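Local atomic coordinates of dihydropteroate synthase (Xanthomonas albilineans, PDB entry 6Q62), a protein that probably catalyses the condensation of para-aminobenzoate with 6-hydroxymethyl-7,8-dihydropterin diphosphate to give 7,8-dihydropteroate, the immediate precursor of folates. Residues G117-V122 with L137-V142; V107-V112 with L131-D136; V141-M146 with R185-D190. All blocks are in the same frame, centred on the assembly; numbering follows the deposited sequence.

Contact 1. Residues G117-V122 with L137-V142; sequences GMINDV and LRVPVV. With 6GU (6-chloroguanine), chain E.
Three backbone hydrogen bonds pair strand 118-121 with the start of strand 141-144 in parallel, Ile119 beside Val141 and Asn120 beside Val142. Ile119 uses both its polar backbone atoms: its N donates a hydrogen bond to Pro140 O (3.0 Å), and its O accepts one from Val142 N at 2.8 Å, nearly along the C=O axis. Asp121 N bonds Val142 O (3.1 Å) in the carbonyl plane.

Gly117 O, buried without a polar partner in the model, lies 3.1 Å from Pro140 CD. On the face carrying Ile119 and Val141, CD1 of Ile119 meets Val139 CG2 at 3.6 Å and touches Leu137 CD1, crossing both side chains at about a right angle. Met118, bent at chi3 (-65°), brings its CE to Pro140 CB.

The opposite face, with Asn120 and Val142, meets 6-chloroguanine: the Val142 CG1 methyl lies 3.9 Å from ligand N2. Asn120, CG anti to the backbone N (chi1 168°), runs alongside Val142 and grips the ligand by two nearly straight bonds: OD1 accepts from ligand N2 (2.7 Å), while ND2 donates to ligand N3 (3.0 Å). ND2 also bonds Asp61, which probably helps fix the amide's orientation.

The two strands and helix 130-137 form a beta-alpha-beta unit of the TIM-barrel fold, flanked in the parallel sheet by strands 98-101 and 187-190, with Met108 and Val112 of helix 105-114 packing against Ile119 and Val139.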
loop_
_atom_site.group_PDB
_atom_site.type_symbol
_atom_site.label_atom_id
_atom_site.label_comp_id
_atom_site.label_asym_id
_atom_site.label_seq_id
_atom_site.Cartn_x
_atom_site.Cartn_y
_atom_site.Cartn_z
ATOM N N GLY A 117 -14.347 -19.177 -17.406
ATOM C CA GLY A 117 -13.362 -20.217 -17.137
ATOM C C GLY A 117 -13.155 -20.548 -15.683
ATOM O O GLY A 117 -12.287 -21.355 -15.355
ATOM N N MET A 118 -13.958 -19.962 -14.801
ATOM C CA MET A 118 -13.813 -20.174 -13.359
ATOM C C MET A 118 -15.129 -19.769 -12.742
ATOM O O MET A 118 -15.823 -18.897 -13.283
ATOM C CB MET A 118 -12.642 -19.306 -12.787
ATOM C CG MET A 118 -12.575 -19.271 -11.256
ATOM S SD MET A 118 -11.281 -18.140 -10.624
ATOM C CE MET A 118 -9.839 -18.956 -11.235
ATOM N N ILE A 119 -15.451 -20.367 -11.609
ATOM C CA ILE A 119 -16.666 -20.065 -10.849
ATOM C C ILE A 119 -16.225 -19.578 -9.497
ATOM O O ILE A 119 -15.395 -20.213 -8.846
ATOM C CB ILE A 119 -17.606 -21.307 -10.753
ATOM C CG1 ILE A 119 -18.152 -21.644 -12.162
ATOM C CG2 ILE A 119 -18.781 -21.065 -9.765
ATOM C CD1 ILE A 119 -18.607 -23.079 -12.356
ATOM N N ASN A 120 -16.773 -18.433 -9.071
ATOM C CA ASN A 120 -16.460 -17.872 -7.758
ATOM C C ASN A 120 -17.763 -17.966 -6.984
ATOM O O ASN A 120 -18.693 -17.215 -7.255
ATOM C CB ASN A 120 -15.937 -16.433 -7.886
ATOM C CG ASN A 120 -15.898 -15.749 -6.550
ATOM O OD1 ASN A 120 -15.786 -16.410 -5.524
ATOM N ND2 ASN A 120 -16.005 -14.426 -6.536
ATOM N N ASP A 121 -17.834 -18.909 -6.056
ATOM C CA ASP A 121 -19.080 -19.162 -5.340
ATOM C C ASP A 121 -19.070 -18.778 -3.865
ATOM O O ASP A 121 -18.506 -19.497 -3.046
ATOM C CB ASP A 121 -19.480 -20.632 -5.513
ATOM C CG ASP A 121 -20.851 -20.982 -4.952
ATOM O OD1 ASP A 121 -21.537 -20.077 -4.432
ATOM O OD2 ASP A 121 -21.229 -22.149 -5.029
ATOM N N VAL A 122 -19.792 -17.710 -3.527
ATOM C CA VAL A 122 -19.928 -17.222 -2.159
ATOM C C VAL A 122 -20.579 -18.264 -1.237
ATOM O O VAL A 122 -20.395 -18.179 -0.016
ATOM C CB VAL A 122 -20.637 -15.835 -2.054
ATOM C CG1 VAL A 122 -19.825 -14.735 -2.728
ATOM C CG2 VAL A 122 -22.073 -15.879 -2.594
ATOM N N LEU A 137 -18.527 -29.218 -15.328
ATOM C CA LEU A 137 -17.915 -28.136 -16.086
ATOM C C LEU A 137 -16.392 -28.173 -16.166
ATOM O O LEU A 137 -15.839 -27.599 -17.100
ATOM C CB LEU A 137 -18.397 -26.777 -15.554
ATOM C CG LEU A 137 -19.906 -26.517 -15.782
ATOM C CD1 LEU A 137 -20.411 -25.380 -14.901
ATOM C CD2 LEU A 137 -20.226 -26.284 -17.271
ATOM N N ARG A 138 -15.723 -28.824 -15.216
ATOM C CA ARG A 138 -14.259 -28.977 -15.197
ATOM C C ARG A 138 -13.515 -27.636 -15.258
ATOM O O ARG A 138 -12.571 -27.459 -16.033
ATOM C CB ARG A 138 -13.786 -29.959 -16.298
ATOM C CG ARG A 138 -14.413 -31.351 -16.159
ATOM C CD ARG A 138 -13.650 -32.360 -16.995
ATOM N NE ARG A 138 -14.428 -33.569 -17.259
ATOM C CZ ARG A 138 -14.519 -34.605 -16.431
ATOM N NH1 ARG A 138 -13.900 -34.581 -15.254
ATOM N NH2 ARG A 138 -15.243 -35.664 -16.763
ATOM N N VAL A 139 -13.994 -26.666 -14.478
ATOM C CA VAL A 139 -13.349 -25.365 -14.371
ATOM C C VAL A 139 -12.931 -25.156 -12.910
ATOM O O VAL A 139 -13.574 -25.715 -12.005
ATOM C CB VAL A 139 -14.276 -24.167 -14.843
ATOM C CG1 VAL A 139 -14.546 -24.201 -16.349
ATOM C CG2 VAL A 139 -15.583 -24.121 -14.059
ATOM N N PRO A 140 -11.958 -24.248 -12.636
ATOM C CA PRO A 140 -11.617 -23.952 -11.243
ATOM C C PRO A 140 -12.795 -23.327 -10.497
ATOM O O PRO A 140 -13.635 -22.654 -11.106
ATOM C CB PRO A 140 -10.453 -22.957 -11.358
ATOM C CG PRO A 140 -9.853 -23.221 -12.745
ATOM C CD PRO A 140 -11.051 -23.566 -13.577
ATOM N N VAL A 141 -12.797 -23.467 -9.183
ATOM C CA VAL A 141 -13.897 -22.937 -8.361
ATOM C C VAL A 141 -13.371 -22.379 -7.057
ATOM O O VAL A 141 -12.541 -23.007 -6.403
ATOM C CB VAL A 141 -15.039 -23.975 -8.128
ATOM C CG1 VAL A 141 -14.491 -25.229 -7.412
ATOM C CG2 VAL A 141 -16.189 -23.350 -7.312
ATOM N N VAL A 142 -13.885 -21.214 -6.662
ATOM C CA VAL A 142 -13.538 -20.610 -5.387
ATOM C C VAL A 142 -14.597 -21.016 -4.374
ATOM O O VAL A 142 -15.776 -20.746 -4.588
ATOM C CB VAL A 142 -13.473 -19.058 -5.465
ATOM C CG1 VAL A 142 -13.088 -18.459 -4.106
ATOM C CG2 VAL A 142 -12.522 -18.573 -6.565
HETATM CL CL6 6GU E . -14.308 -11.405 -0.411
HETATM N N1 6GU E . -14.502 -13.202 -2.111
HETATM C C2 6GU E . -15.189 -13.799 -3.168
HETATM N N2 6GU E . -14.698 -14.976 -3.527
HETATM N N3 6GU E . -16.299 -13.281 -3.806
HETATM C C4 6GU E . -16.735 -12.082 -3.284
HETATM C C5 6GU E . -16.103 -11.427 -2.194
HETATM C C6 6GU E . -15.012 -12.064 -1.692
HETATM N N7 6GU E . -16.795 -10.255 -1.900
HETATM C C8 6GU E . -17.834 -10.242 -2.827
HETATM N N9 6GU E . -17.824 -11.311 -3.668
#

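Contact 2. Residues V107-V112 with L131-D136; sequences VMRAAV and LDAVAD
Arg109 reaches from helix 107-112 across to helix 131-136 as an extended arm. From CB its chain sets out with CG anti to the carbonyl carbon (chi1 -65°), and CG passes Ala133 CB at 4.0 Å. NE lies 3.9 Å from that same Ala133 CB, and the guanidinium settles with one face over Ala133 CA, which sits towards its rim. At the tip, NH1 and NH2 converge end-on upon a single oxygen, Asp136 OD2. The bond from NH2 to Asp136 OD2 is the shorter at 2.9 Å and meets the oxygen from above the carboxylate plane; the longer one, from NH1 to Asp136 OD2 at 3.3 Å, uses the anti lone pair. NH2 also forms a salt bridge with Asp132 OD2 (3.1 Å), so one cation links two carboxylates spaced one helical turn apart, probably easing the repulsion between them. Nearer the sheet, the extended Met108 chain lays its SD against Val134 CG2 (3.9 Å).

The segment axes run nearly parallel, 22° and 9.7 Å apart, as is characteristic of successive outer helices in a TIM barrel: an apolar inner side over strand 118-121 and a charged network on the outer, more exposed side.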
loop_
_atom_site.group_PDB
_atom_site.type_symbol
_atom_site.label_atom_id
_atom_site.label_comp_id
_atom_site.label_asym_id
_atom_site.label_seq_id
_atom_site.Cartn_x
_atom_site.Cartn_y
_atom_site.Cartn_z
ATOM N N VAL A 107 -26.682 -20.543 -13.563
ATOM C CA VAL A 107 -25.825 -19.434 -14.013
ATOM C C VAL A 107 -24.425 -19.975 -14.248
ATOM O O VAL A 107 -23.795 -19.605 -15.237
ATOM C CB VAL A 107 -25.826 -18.249 -13.014
ATOM C CG1 VAL A 107 -24.955 -17.091 -13.534
ATOM C CG2 VAL A 107 -27.264 -17.757 -12.764
ATOM N N MET A 108 -23.949 -20.884 -13.384
ATOM C CA MET A 108 -22.626 -21.487 -13.580
ATOM C C MET A 108 -22.534 -22.165 -14.945
ATOM O O MET A 108 -21.585 -21.925 -15.687
ATOM C CB MET A 108 -22.325 -22.521 -12.481
ATOM C CG MET A 108 -22.319 -21.934 -11.095
ATOM S SD MET A 108 -21.962 -23.252 -9.902
ATOM C CE MET A 108 -22.274 -22.402 -8.395
ATOM N N ARG A 109 -23.538 -23.015 -15.283
ATOM C CA ARG A 109 -23.528 -23.718 -16.572
ATOM C C ARG A 109 -23.615 -22.775 -17.749
ATOM O O ARG A 109 -22.855 -22.915 -18.710
ATOM C CB ARG A 109 -24.672 -24.739 -16.620
ATOM C CG ARG A 109 -24.506 -25.864 -15.602
ATOM C CD ARG A 109 -25.605 -26.888 -15.805
ATOM N NE ARG A 109 -25.500 -28.004 -14.867
ATOM C CZ ARG A 109 -24.811 -29.114 -15.099
ATOM N NH1 ARG A 109 -24.086 -29.241 -16.212
ATOM N NH2 ARG A 109 -24.802 -30.083 -14.210
ATOM N N ALA A 110 -24.555 -21.829 -17.705
ATOM C CA ALA A 110 -24.739 -20.872 -18.802
ATOM C C ALA A 110 -23.504 -19.969 -18.970
ATOM O O ALA A 110 -23.088 -19.694 -20.100
ATOM C CB ALA A 110 -25.983 -20.013 -18.565
ATOM N N ALA A 111 -22.888 -19.556 -17.856
ATOM C CA ALA A 111 -21.712 -18.690 -17.910
ATOM C C ALA A 111 -20.515 -19.396 -18.520
ATOM O O ALA A 111 -19.856 -18.812 -19.376
ATOM C CB ALA A 111 -21.379 -18.174 -16.528
ATOM N N VAL A 112 -20.285 -20.673 -18.151
ATOM C CA VAL A 112 -19.193 -21.454 -18.742
ATOM C C VAL A 112 -19.444 -21.684 -20.235
ATOM O O VAL A 112 -18.525 -21.521 -21.030
ATOM C CB VAL A 112 -18.892 -22.745 -17.959
ATOM C CG1 VAL A 112 -17.876 -23.621 -18.704
ATOM C CG2 VAL A 112 -18.371 -22.407 -16.563
ATOM N N LEU A 131 -22.527 -28.640 -6.886
ATOM C CA LEU A 131 -21.449 -29.655 -6.904
ATOM C C LEU A 131 -21.465 -30.396 -8.233
ATOM O O LEU A 131 -20.441 -30.483 -8.878
ATOM C CB LEU A 131 -21.552 -30.634 -5.733
ATOM C CG LEU A 131 -21.263 -30.090 -4.318
ATOM C CD1 LEU A 131 -21.761 -31.075 -3.242
ATOM C CD2 LEU A 131 -19.771 -29.814 -4.106
ATOM N N ASP A 132 -22.667 -30.848 -8.709
ATOM C CA ASP A 132 -22.821 -31.515 -10.001
ATOM C C ASP A 132 -22.394 -30.591 -11.154
ATOM O O ASP A 132 -21.725 -31.046 -12.071
ATOM C CB ASP A 132 -24.293 -31.921 -10.168
ATOM C CG ASP A 132 -24.642 -32.774 -11.368
ATOM O OD1 ASP A 132 -24.128 -33.892 -11.456
ATOM O OD2 ASP A 132 -25.487 -32.333 -12.187
ATOM N N ALA A 133 -22.797 -29.300 -11.130
ATOM C CA ALA A 133 -22.393 -28.384 -12.205
ATOM C C ALA A 133 -20.857 -28.223 -12.268
ATOM O O ALA A 133 -20.239 -28.397 -13.325
ATOM C CB ALA A 133 -23.080 -27.021 -12.038
ATOM N N VAL A 134 -20.227 -27.930 -11.152
ATOM C CA VAL A 134 -18.775 -27.725 -11.188
ATOM C C VAL A 134 -18.045 -29.030 -11.570
ATOM O O VAL A 134 -17.120 -28.960 -12.398
ATOM C CB VAL A 134 -18.245 -27.052 -9.903
ATOM C CG1 VAL A 134 -16.742 -26.949 -9.913
ATOM C CG2 VAL A 134 -18.863 -25.667 -9.753
ATOM N N ALA A 135 -18.526 -30.215 -11.074
ATOM C CA ALA A 135 -17.905 -31.494 -11.434
ATOM C C ALA A 135 -17.995 -31.704 -12.961
ATOM O O ALA A 135 -17.004 -32.082 -13.569
ATOM C CB ALA A 135 -18.566 -32.634 -10.685
ATOM N N ASP A 136 -19.158 -31.359 -13.587
ATOM C CA ASP A 136 -19.366 -31.475 -15.033
ATOM C C ASP A 136 -18.591 -30.464 -15.836
ATOM O O ASP A 136 -18.147 -30.747 -16.955
ATOM C CB ASP A 136 -20.856 -31.242 -15.364
ATOM C CG ASP A 136 -21.813 -32.385 -15.091
ATOM O OD1 ASP A 136 -21.340 -33.471 -14.709
ATOM O OD2 ASP A 136 -23.047 -32.182 -15.261
#

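Contact 3. Residues V141-M146 with R185-D190; sequences VVLMHM and RRLLID. With 6GU (6-chloroguanine), chain E.
Side by side and pointing the same way, Met144 and Asp190 come off neighbouring parallel strands and touch near their bases, Met144 CG lying 3.6 Å from Asp190 CG. Both have CG anti to the backbone N, which carries them towards 6-chloroguanine. Asp190 OD2 accepts a hydrogen bond from ligand N2 (2.8 Å) and lies 2.6 Å from ligand N1, while OD1 bonds Gly192 N, holding the carboxylate at both ends. Met144 bends at chi3 (80°), bringing SD to 3.6 Å from ligand N1. The Asp190 side chain crosses Val142 obliquely, its CB touching Val142 CG1. Together with Asn120, Met144 and Asp190 line the 6-chloroguanine pocket, probably the pterin site of this pterin-binding family.

On the face bearing Val141 and Leu143, Leu187 lies alongside Val141, its CD2 touching Val141 CG1 at 3.6 Å, and crosses Leu143 obliquely. Five backbone hydrogen bonds, from Val141 N-Arg186 O to His145 N-Asp190 O, hold the two strands in parallel register.

The strand segments, 29° apart in direction, continue the parallel barrel sheet: strand 141-144 is bordered on its other edge by strand 118-121, helix 162-179 covers Leu187 and Ile189 through Ile174, and Leu220 of strand 220-221 packs against Val142 and Asp190.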
loop_
_atom_site.group_PDB
_atom_site.type_symbol
_atom_site.label_atom_id
_atom_site.label_comp_id
_atom_site.label_asym_id
_atom_site.label_seq_id
_atom_site.Cartn_x
_atom_site.Cartn_y
_atom_site.Cartn_z
ATOM N N VAL A 141 -12.797 -23.467 -9.183
ATOM C CA VAL A 141 -13.897 -22.937 -8.361
ATOM C C VAL A 141 -13.371 -22.379 -7.057
ATOM O O VAL A 141 -12.541 -23.007 -6.403
ATOM C CB VAL A 141 -15.039 -23.975 -8.128
ATOM C CG1 VAL A 141 -14.491 -25.229 -7.412
ATOM C CG2 VAL A 141 -16.189 -23.350 -7.312
ATOM N N VAL A 142 -13.885 -21.214 -6.662
ATOM C CA VAL A 142 -13.538 -20.610 -5.387
ATOM C C VAL A 142 -14.597 -21.016 -4.374
ATOM O O VAL A 142 -15.776 -20.746 -4.588
ATOM C CB VAL A 142 -13.473 -19.058 -5.465
ATOM C CG1 VAL A 142 -13.088 -18.459 -4.106
ATOM C CG2 VAL A 142 -12.522 -18.573 -6.565
ATOM N N LEU A 143 -14.169 -21.582 -3.243
ATOM C CA LEU A 143 -15.034 -21.936 -2.143
ATOM C C LEU A 143 -14.851 -20.896 -1.047
ATOM O O LEU A 143 -13.808 -20.845 -0.403
ATOM C CB LEU A 143 -14.686 -23.344 -1.625
ATOM C CG LEU A 143 -14.623 -24.487 -2.682
ATOM C CD1 LEU A 143 -14.116 -25.782 -2.037
ATOM C CD2 LEU A 143 -16.009 -24.740 -3.338
ATOM N N MET A 144 -15.848 -20.061 -0.853
ATOM C CA MET A 144 -15.754 -18.983 0.121
ATOM C C MET A 144 -16.506 -19.324 1.400
ATOM O O MET A 144 -17.471 -20.101 1.360
ATOM C CB MET A 144 -16.315 -17.700 -0.515
ATOM C CG MET A 144 -15.894 -16.408 0.211
ATOM S SD MET A 144 -16.942 -14.994 -0.209
ATOM C CE MET A 144 -18.352 -15.318 0.861
ATOM N N HIS A 145 -16.089 -18.733 2.526
ATOM C CA HIS A 145 -16.803 -18.911 3.774
ATOM C C HIS A 145 -17.811 -17.790 3.978
ATOM O O HIS A 145 -17.483 -16.611 3.915
ATOM C CB HIS A 145 -15.866 -18.955 4.994
ATOM C CG HIS A 145 -16.620 -18.972 6.305
ATOM N ND1 HIS A 145 -16.977 -17.803 6.957
ATOM C CD2 HIS A 145 -17.095 -20.022 7.019
ATOM C CE1 HIS A 145 -17.649 -18.170 8.042
ATOM N NE2 HIS A 145 -17.735 -19.492 8.132
ATOM N N MET A 146 -19.051 -18.167 4.255
ATOM C CA MET A 146 -20.065 -17.222 4.696
ATOM C C MET A 146 -20.994 -17.981 5.645
ATOM O O MET A 146 -21.205 -19.162 5.428
ATOM C CB MET A 146 -20.756 -16.400 3.581
ATOM C CG MET A 146 -21.849 -17.116 2.850
ATOM S SD MET A 146 -22.540 -16.069 1.567
ATOM C CE MET A 146 -23.486 -14.950 2.525
ATOM N N ARG A 185 -6.995 -29.959 -7.669
ATOM C CA ARG A 185 -6.166 -28.971 -8.359
ATOM C C ARG A 185 -6.978 -27.800 -8.912
ATOM O O ARG A 185 -6.395 -26.794 -9.334
ATOM C CB ARG A 185 -5.359 -29.620 -9.506
ATOM C CG ARG A 185 -4.272 -30.582 -9.003
ATOM C CD ARG A 185 -3.720 -31.441 -10.122
ATOM N NE ARG A 185 -4.605 -32.557 -10.459
ATOM C CZ ARG A 185 -4.313 -33.504 -11.348
ATOM N NH1 ARG A 185 -3.153 -33.483 -11.998
ATOM N NH2 ARG A 185 -5.176 -34.481 -11.591
ATOM N N ARG A 186 -8.308 -27.962 -8.974
ATOM C CA ARG A 186 -9.180 -26.919 -9.497
ATOM C C ARG A 186 -9.789 -26.086 -8.348
ATOM O O ARG A 186 -10.589 -25.197 -8.609
ATOM C CB ARG A 186 -10.291 -27.571 -10.360
ATOM C CG ARG A 186 -9.772 -27.982 -11.759
ATOM C CD ARG A 186 -10.841 -28.590 -12.640
ATOM N NE ARG A 186 -10.262 -29.005 -13.918
ATOM C CZ ARG A 186 -10.206 -30.258 -14.343
ATOM N NH1 ARG A 186 -10.730 -31.235 -13.616
ATOM N NH2 ARG A 186 -9.667 -30.540 -15.521
ATOM N N LEU A 187 -9.452 -26.379 -7.100
ATOM C CA LEU A 187 -10.054 -25.669 -5.968
ATOM C C LEU A 187 -9.247 -24.478 -5.515
ATOM O O LEU A 187 -8.012 -24.535 -5.506
ATOM C CB LEU A 187 -10.229 -26.610 -4.764
ATOM C CG LEU A 187 -11.071 -27.873 -4.975
ATOM C CD1 LEU A 187 -11.139 -28.692 -3.697
ATOM C CD2 LEU A 187 -12.481 -27.544 -5.448
ATOM N N LEU A 188 -9.951 -23.425 -5.037
ATOM C CA LEU A 188 -9.372 -22.254 -4.390
ATOM C C LEU A 188 -10.249 -22.057 -3.174
ATOM O O LEU A 188 -11.423 -22.461 -3.201
ATOM C CB LEU A 188 -9.444 -20.988 -5.265
ATOM C CG LEU A 188 -8.633 -21.020 -6.575
ATOM C CD1 LEU A 188 -9.492 -21.450 -7.730
ATOM C CD2 LEU A 188 -8.078 -19.643 -6.874
ATOM N N ILE A 189 -9.692 -21.467 -2.102
ATOM C CA ILE A 189 -10.504 -21.194 -0.906
ATOM C C ILE A 189 -10.417 -19.720 -0.562
ATOM O O ILE A 189 -9.481 -19.041 -0.978
ATOM C CB ILE A 189 -10.171 -22.103 0.288
ATOM C CG1 ILE A 189 -8.670 -21.943 0.723
ATOM C CG2 ILE A 189 -10.585 -23.549 -0.027
ATOM C CD1 ILE A 189 -8.282 -22.742 1.986
ATOM N N ASP A 190 -11.400 -19.223 0.187
ATOM C CA ASP A 190 -11.434 -17.809 0.506
ATOM C C ASP A 190 -12.114 -17.689 1.874
ATOM O O ASP A 190 -13.228 -18.206 2.036
ATOM C CB ASP A 190 -12.261 -17.127 -0.589
ATOM C CG ASP A 190 -12.451 -15.638 -0.465
ATOM O OD1 ASP A 190 -12.337 -15.110 0.662
ATOM O OD2 ASP A 190 -12.757 -15.010 -1.474
HETATM CL CL6 6GU E . -14.308 -11.405 -0.411
HETATM N N1 6GU E . -14.502 -13.202 -2.111
HETATM C C2 6GU E . -15.189 -13.799 -3.168
HETATM N N2 6GU E . -14.698 -14.976 -3.527
HETATM N N3 6GU E . -16.299 -13.281 -3.806
HETATM C C4 6GU E . -16.735 -12.082 -3.284
HETATM C C5 6GU E . -16.103 -11.427 -2.194
HETATM C C6 6GU E . -15.012 -12.064 -1.692
HETATM N N7 6GU E . -16.795 -10.255 -1.900
HETATM C C8 6GU E . -17.834 -10.242 -2.827
HETATM N N9 6GU E . -17.824 -11.311 -3.668
#

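Contacts 1 and 3 are buried strand pairings that share Val141 and Val142, since strand 141-144 sits between strands 118-121 and 187-190. Contact 2 lies farther out and is partly buried, joining the helices that precede and follow strand 118-121. Chemistry follows place: backbone hydrogen bonds dominate the two sheet contacts, whereas ionic side-chain bonds toward the solvent mark the helix pair. Met108 and Val134 of contact 2 nevertheless reach inward to Ile119 of contact 1, and Val134 touches Val141, where contacts 1 and 3 overlap. The two sheet contacts also converge on 6-chloroguanine, whose N2 donates to Asn120 from one and Asp190 from the other.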